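Local coordinates for putative transcriptional regulator (PDB 3IC7), which is a putative transcriptional regulator of the GntR family that probably binds DNA through a winged helix-turn-helix domain, at residues Asp23-Gln28 / Gly78-Ile83; Glu32-Ser37 / Gly72-Ser77. All blocks are in the same frame, centred on the assembly; numbering follows the deposited sequence.

Interaction 1: Asp23-Gln28 / Gly78-Ile83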
loop_
_atom_site.group_PDB
_atom_site.type_symbol
_atom_site.label_atom_id
_atom_site.label_comp_id
_atom_site.label_asym_id
_atom_site.label_seq_id
_atom_site.Cartn_x
_atom_site.Cartn_y
_atom_site.Cartn_z
ATOM N N ASP A 23 8.392 15.550 7.208
ATOM C CA ASP A 23 7.249 16.434 7.118
ATOM C C ASP A 23 6.393 16.139 8.360
ATOM O O ASP A 23 6.020 17.062 9.089
ATOM C CB ASP A 23 6.451 16.191 5.832
ATOM C CG ASP A 23 7.203 16.603 4.576
ATOM O OD1 ASP A 23 7.811 17.690 4.580
ATOM O OD2 ASP A 23 7.173 15.847 3.577
ATOM N N ILE A 24 6.142 14.850 8.625
ATOM C CA ILE A 24 5.200 14.423 9.675
ATOM C C ILE A 24 5.659 14.658 11.108
ATOM O O ILE A 24 4.856 15.049 11.955
ATOM C CB ILE A 24 4.794 12.930 9.569
ATOM C CG1 ILE A 24 3.810 12.704 8.416
ATOM C CG2 ILE A 24 4.157 12.449 10.886
ATOM C CD1 ILE A 24 3.342 11.240 8.275
ATOM N N LEU A 25 6.930 14.401 11.385
ATOM C CA LEU A 25 7.482 14.645 12.709
ATOM C C LEU A 25 7.816 16.117 12.922
ATOM O O LEU A 25 8.014 16.566 14.062
ATOM C CB LEU A 25 8.727 13.800 12.914
ATOM C CG LEU A 25 8.447 12.392 13.428
ATOM C CD1 LEU A 25 7.165 11.890 12.782
ATOM C CD2 LEU A 25 9.651 11.436 13.199
ATOM N N LEU A 26 7.895 16.851 11.812
ATOM C CA LEU A 26 7.980 18.302 11.835
ATOM C C LEU A 26 6.592 18.885 12.103
ATOM O O LEU A 26 6.409 20.116 12.139
ATOM C CB LEU A 26 8.491 18.836 10.496
ATOM C CG LEU A 26 9.905 18.478 10.031
ATOM C CD1 LEU A 26 10.519 19.667 9.312
ATOM C CD2 LEU A 26 10.812 18.009 11.179
ATOM N N GLY A 27 5.621 17.987 12.269
ATOM C CA GLY A 27 4.232 18.356 12.403
ATOM C C GLY A 27 3.781 19.133 11.186
ATOM O O GLY A 27 2.766 19.817 11.223
ATOM N N GLN A 28 4.541 19.040 10.103
ATOM C CA GLN A 28 4.175 19.691 8.858
ATOM C C GLN A 28 2.818 19.117 8.416
ATOM O O GLN A 28 1.937 19.844 7.912
ATOM C CB GLN A 28 5.266 19.452 7.812
ATOM C CG GLN A 28 5.734 20.693 7.064
ATOM C CD GLN A 28 5.191 20.765 5.645
ATOM O OE1 GLN A 28 5.787 20.213 4.708
ATOM N NE2 GLN A 28 4.058 21.464 5.475
ATOM N N GLY A 78 -1.881 8.833 15.526
ATOM C CA GLY A 78 -0.785 8.226 16.275
ATOM C C GLY A 78 0.424 7.908 15.397
ATOM O O GLY A 78 1.097 6.894 15.605
ATOM N N ALA A 79 0.704 8.764 14.411
ATOM C CA ALA A 79 1.713 8.459 13.382
ATOM C C ALA A 79 3.137 8.791 13.831
ATOM O O ALA A 79 4.040 7.956 13.687
ATOM C CB ALA A 79 1.384 9.167 12.076
ATOM N N LYS A 80 3.306 10.009 14.384
ATOM C CA LYS A 80 4.608 10.573 14.830
ATOM C C LYS A 80 5.392 9.646 15.747
ATOM O O LYS A 80 6.524 9.949 16.088
ATOM C CB LYS A 80 4.450 11.954 15.541
ATOM C CG LYS A 80 4.298 13.229 14.633
ATOM C CD LYS A 80 3.926 14.516 15.432
ATOM C CE LYS A 80 3.401 15.692 14.545
ATOM N NZ LYS A 80 2.332 15.314 13.577
HETATM N N MSE A 81 4.804 8.526 16.157
HETATM C CA MSE A 81 5.401 7.719 17.218
HETATM C C MSE A 81 5.767 6.317 16.808
HETATM O O MSE A 81 6.745 5.730 17.302
HETATM C CB MSE A 81 4.453 7.627 18.397
HETATM C CG MSE A 81 4.816 8.538 19.553
HETATM SE SE MSE A 81 4.414 7.696 21.282
HETATM C CE MSE A 81 2.936 6.511 20.775
ATOM N N LEU A 82 4.968 5.760 15.917
ATOM C CA LEU A 82 5.328 4.466 15.409
ATOM C C LEU A 82 6.607 4.630 14.601
ATOM O O LEU A 82 7.493 3.797 14.678
ATOM C CB LEU A 82 4.183 3.840 14.606
ATOM C CG LEU A 82 3.610 4.451 13.335
ATOM C CD1 LEU A 82 3.206 3.301 12.434
ATOM C CD2 LEU A 82 2.428 5.329 13.650
ATOM N N ILE A 83 6.707 5.742 13.878
ATOM C CA ILE A 83 7.879 6.074 13.075
ATOM C C ILE A 83 9.122 6.087 13.930
ATOM O O ILE A 83 10.111 5.418 13.629
ATOM C CB ILE A 83 7.756 7.484 12.420
ATOM C CG1 ILE A 83 6.651 7.526 11.342
ATOM C CG2 ILE A 83 9.113 7.924 11.865
ATOM C CD1 ILE A 83 6.250 8.930 10.901
#

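Interaction 2: Glu32-Ser37 / Gly72-Ser77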
loop_
_atom_site.group_PDB
_atom_site.type_symbol
_atom_site.label_atom_id
_atom_site.label_comp_id
_atom_site.label_asym_id
_atom_site.label_seq_id
_atom_site.Cartn_x
_atom_site.Cartn_y
_atom_site.Cartn_z
ATOM N N GLU A 32 -4.501 12.792 11.552
ATOM C CA GLU A 32 -5.918 13.026 11.198
ATOM C C GLU A 32 -6.055 14.239 10.313
ATOM O O GLU A 32 -7.077 14.920 10.292
ATOM C CB GLU A 32 -6.791 13.179 12.439
ATOM C CG GLU A 32 -6.849 11.888 13.240
ATOM C CD GLU A 32 -6.838 10.642 12.358
ATOM O OE1 GLU A 32 -7.734 10.497 11.500
ATOM O OE2 GLU A 32 -5.938 9.790 12.524
ATOM N N GLY A 33 -4.978 14.495 9.597
ATOM C CA GLY A 33 -4.916 15.570 8.648
ATOM C C GLY A 33 -4.199 15.092 7.406
ATOM O O GLY A 33 -3.533 14.037 7.384
ATOM N N ARG A 34 -4.329 15.875 6.339
ATOM C CA ARG A 34 -4.185 15.355 4.986
ATOM C C ARG A 34 -2.753 15.507 4.484
ATOM O O ARG A 34 -2.100 16.520 4.738
ATOM C CB ARG A 34 -5.153 16.062 4.034
ATOM C CG ARG A 34 -5.397 15.319 2.731
ATOM C CD ARG A 34 -6.780 14.689 2.706
ATOM N NE ARG A 34 -7.767 15.560 2.076
ATOM C CZ ARG A 34 -8.189 16.708 2.595
ATOM N NH1 ARG A 34 -7.710 17.128 3.757
ATOM N NH2 ARG A 34 -9.091 17.437 1.951
ATOM N N ILE A 35 -2.270 14.494 3.771
ATOM C CA ILE A 35 -1.184 14.679 2.816
ATOM C C ILE A 35 -1.718 14.849 1.399
ATOM O O ILE A 35 -2.669 14.176 0.999
ATOM C CB ILE A 35 -0.198 13.496 2.846
ATOM C CG1 ILE A 35 -0.950 12.173 2.685
ATOM C CG2 ILE A 35 0.605 13.504 4.137
ATOM C CD1 ILE A 35 -0.205 10.976 3.232
ATOM N N PRO A 36 -1.101 15.752 0.642
ATOM C CA PRO A 36 -1.633 16.156 -0.662
ATOM C C PRO A 36 -1.419 15.078 -1.720
ATOM O O PRO A 36 -0.711 14.102 -1.470
ATOM C CB PRO A 36 -0.805 17.397 -1.003
ATOM C CG PRO A 36 0.484 17.188 -0.290
ATOM C CD PRO A 36 0.138 16.471 0.985
ATOM N N SER A 37 -2.029 15.258 -2.887
ATOM C CA SER A 37 -2.152 14.181 -3.861
ATOM C C SER A 37 -0.793 13.565 -4.178
ATOM O O SER A 37 0.232 14.246 -4.139
ATOM C CB SER A 37 -2.810 14.691 -5.145
ATOM O OG SER A 37 -2.393 13.933 -6.267
ATOM N N GLY A 72 -8.563 11.021 -0.495
ATOM C CA GLY A 72 -7.117 11.118 -0.419
ATOM C C GLY A 72 -6.551 10.395 0.788
ATOM O O GLY A 72 -7.247 9.616 1.440
ATOM N N PHE A 73 -5.282 10.654 1.085
ATOM C CA PHE A 73 -4.616 10.023 2.218
ATOM C C PHE A 73 -4.462 10.998 3.380
ATOM O O PHE A 73 -4.422 12.213 3.182
ATOM C CB PHE A 73 -3.246 9.481 1.802
ATOM C CG PHE A 73 -3.312 8.421 0.739
ATOM C CD1 PHE A 73 -3.570 8.759 -0.579
ATOM C CD2 PHE A 73 -3.116 7.088 1.058
ATOM C CE1 PHE A 73 -3.630 7.786 -1.560
ATOM C CE2 PHE A 73 -3.175 6.111 0.082
ATOM C CZ PHE A 73 -3.433 6.461 -1.228
ATOM N N PHE A 74 -4.375 10.459 4.591
ATOM C CA PHE A 74 -4.382 11.262 5.772
ATOM C C PHE A 74 -3.277 10.744 6.578
ATOM O O PHE A 74 -2.775 9.667 6.318
ATOM C CB PHE A 74 -5.689 11.069 6.541
ATOM C CG PHE A 74 -6.803 12.014 6.130
ATOM C CD1 PHE A 74 -7.132 13.105 6.939
ATOM C CD2 PHE A 74 -7.528 11.808 4.960
ATOM C CE1 PHE A 74 -8.161 13.991 6.586
ATOM C CE2 PHE A 74 -8.560 12.682 4.597
ATOM C CZ PHE A 74 -8.876 13.777 5.414
ATOM N N VAL A 75 -2.898 11.513 7.574
ATOM C CA VAL A 75 -2.011 10.997 8.580
ATOM C C VAL A 75 -2.849 10.119 9.512
ATOM O O VAL A 75 -3.976 10.469 9.855
ATOM C CB VAL A 75 -1.314 12.142 9.325
ATOM C CG1 VAL A 75 -0.324 11.587 10.330
ATOM C CG2 VAL A 75 -0.609 13.047 8.319
ATOM N N ALA A 76 -2.301 8.963 9.876
ATOM C CA ALA A 76 -2.973 8.056 10.789
ATOM C C ALA A 76 -2.865 8.611 12.188
ATOM O O ALA A 76 -1.786 9.046 12.587
ATOM C CB ALA A 76 -2.331 6.690 10.737
ATOM N N SER A 77 -3.968 8.577 12.938
ATOM C CA SER A 77 -3.974 9.044 14.329
ATOM C C SER A 77 -3.032 8.224 15.208
ATOM O O SER A 77 -3.359 7.094 15.597
ATOM C CB SER A 77 -5.376 9.010 14.921
ATOM O OG SER A 77 -5.782 7.679 15.152
#

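Interaction 1: Asp23-Gln28 / Gly78-Ile83
The end of helix 15-25, the first helix of the GntR winged helix-turn-helix domain, meets the first turn of helix 79-88, which follows strand 72-75 in the chain. Ile24, Leu25, Lys80 and Ile83 carry the contact. Leu25 and Ile83 reach toward each other tip to tip: Leu25 CD1 lies 3.6 Å from Ile83 CD1, and Leu25 CD2 faces Ile83 CG2 at 3.8 Å. Ile24 crosses both Ile83 and Lys80 obliquely. Its CG2, anti to the backbone N, is turned to the second helix and comes within 4.1 Å of Ile83 CD1 and 3.8 Å of Lys80 CG. Ile83 CD1 thus touches both Leu25 CD1 and Ile24 CG2. Ala79 borders the same apolar patch.

Lys80 works along its length. Its CG stands beside the backbone N (chi1 -81°) and packs 3.7 Å from Leu25 CD1; the chain then runs out extended and bends only at its last torsion (chi4 49°). That bend brings the ammonium to the backbone at the end of helix 15-25, where the carbonyl of Tyr29 is a second, weak acceptor. Gly27, with positive phi, closes the helix in a Schellman motif, and its CA lies 3.5 Å from Lys80 CE. Near the start of the second helix, the carboxylate of Glu31 accepts hydrogen bonds from the backbone N-H groups of Gly78, Ala79 and Lys80. The one direct polar link between the two segments is a weak hydrogen bond from Lys80 NZ to Ile24 O, 3.0 Å long.

Interaction 2: Glu32-Ser37 / Gly72-Ser77
Strand 34-35 runs antiparallel to strand 72-75 and forms one edge of a small three-stranded sheet. The firmest part of the pairing is backbone: Val75 N points almost straight at Gly33 O (2.6 Å, 165° at the hydrogen), nearly along the C=O axis. Next to it, Glu32 N donates to Val75 O over 2.9 Å, but from above the carbonyl plane. At the other end the pairing is loose, and the bond from Ile35 N to Phe73 O is longer, 3.2 Å, and more bent.

On the face carrying Ile35 and Phe73, these two side chains cross obliquely, Ile35 CG1 3.6 Å from Phe73 CB. CG1 stands between the backbone N and the carbonyl carbon, and both side chains also touch Ile65 of the adjoining strand. Ile35 and Val75 are buried, each against Tyr29.

The face bearing Arg34 and Phe74 is more open to solvent. The two form a non-hydrogen-bonded pair, and Arg34 CD sits over one face of the Phe74 ring in a CH-pi contact, 3.7 Å from the centroid and displaced toward the rim. Bends at chi2 and chi3 turn the guanidinium within 7° of the ring plane. Lys68 adds a cation-pi contact to the same ring. An alanine in place of Phe74 would remove the ring and with it both contacts, and would probably leave the aliphatic part of Arg34 less well held. Glu32, also on the solvent side, has its OE1 bonded to Tyr66 OH. Such a short strand laid against the wing hairpin of strands 65-68 and 72-75 is characteristic of the winged helix-turn-helix fold of GntR regulators.

Both interactions join the same two regions of chain, the one running from helix 15-25 to strand 34-35 and the one running from strand 72-75 to helix 79-88. Interaction 1 pairs the helices and interaction 2 the strands, with centres about 11 Å apart; packing of Ile24 CD1 on Val75 CG1, 4.2 Å away, makes their apolar sides continuous. Their chemistry follows their elements. Helix meets helix through branched side chains and one lysine, whereas strand meets strand through main-chain bonds, with side-chain packing on both faces. Interaction 1 lies nearer the centre of the chain, and none of its touching residues is exposed; interaction 2 buries more surface but keeps one face toward solvent.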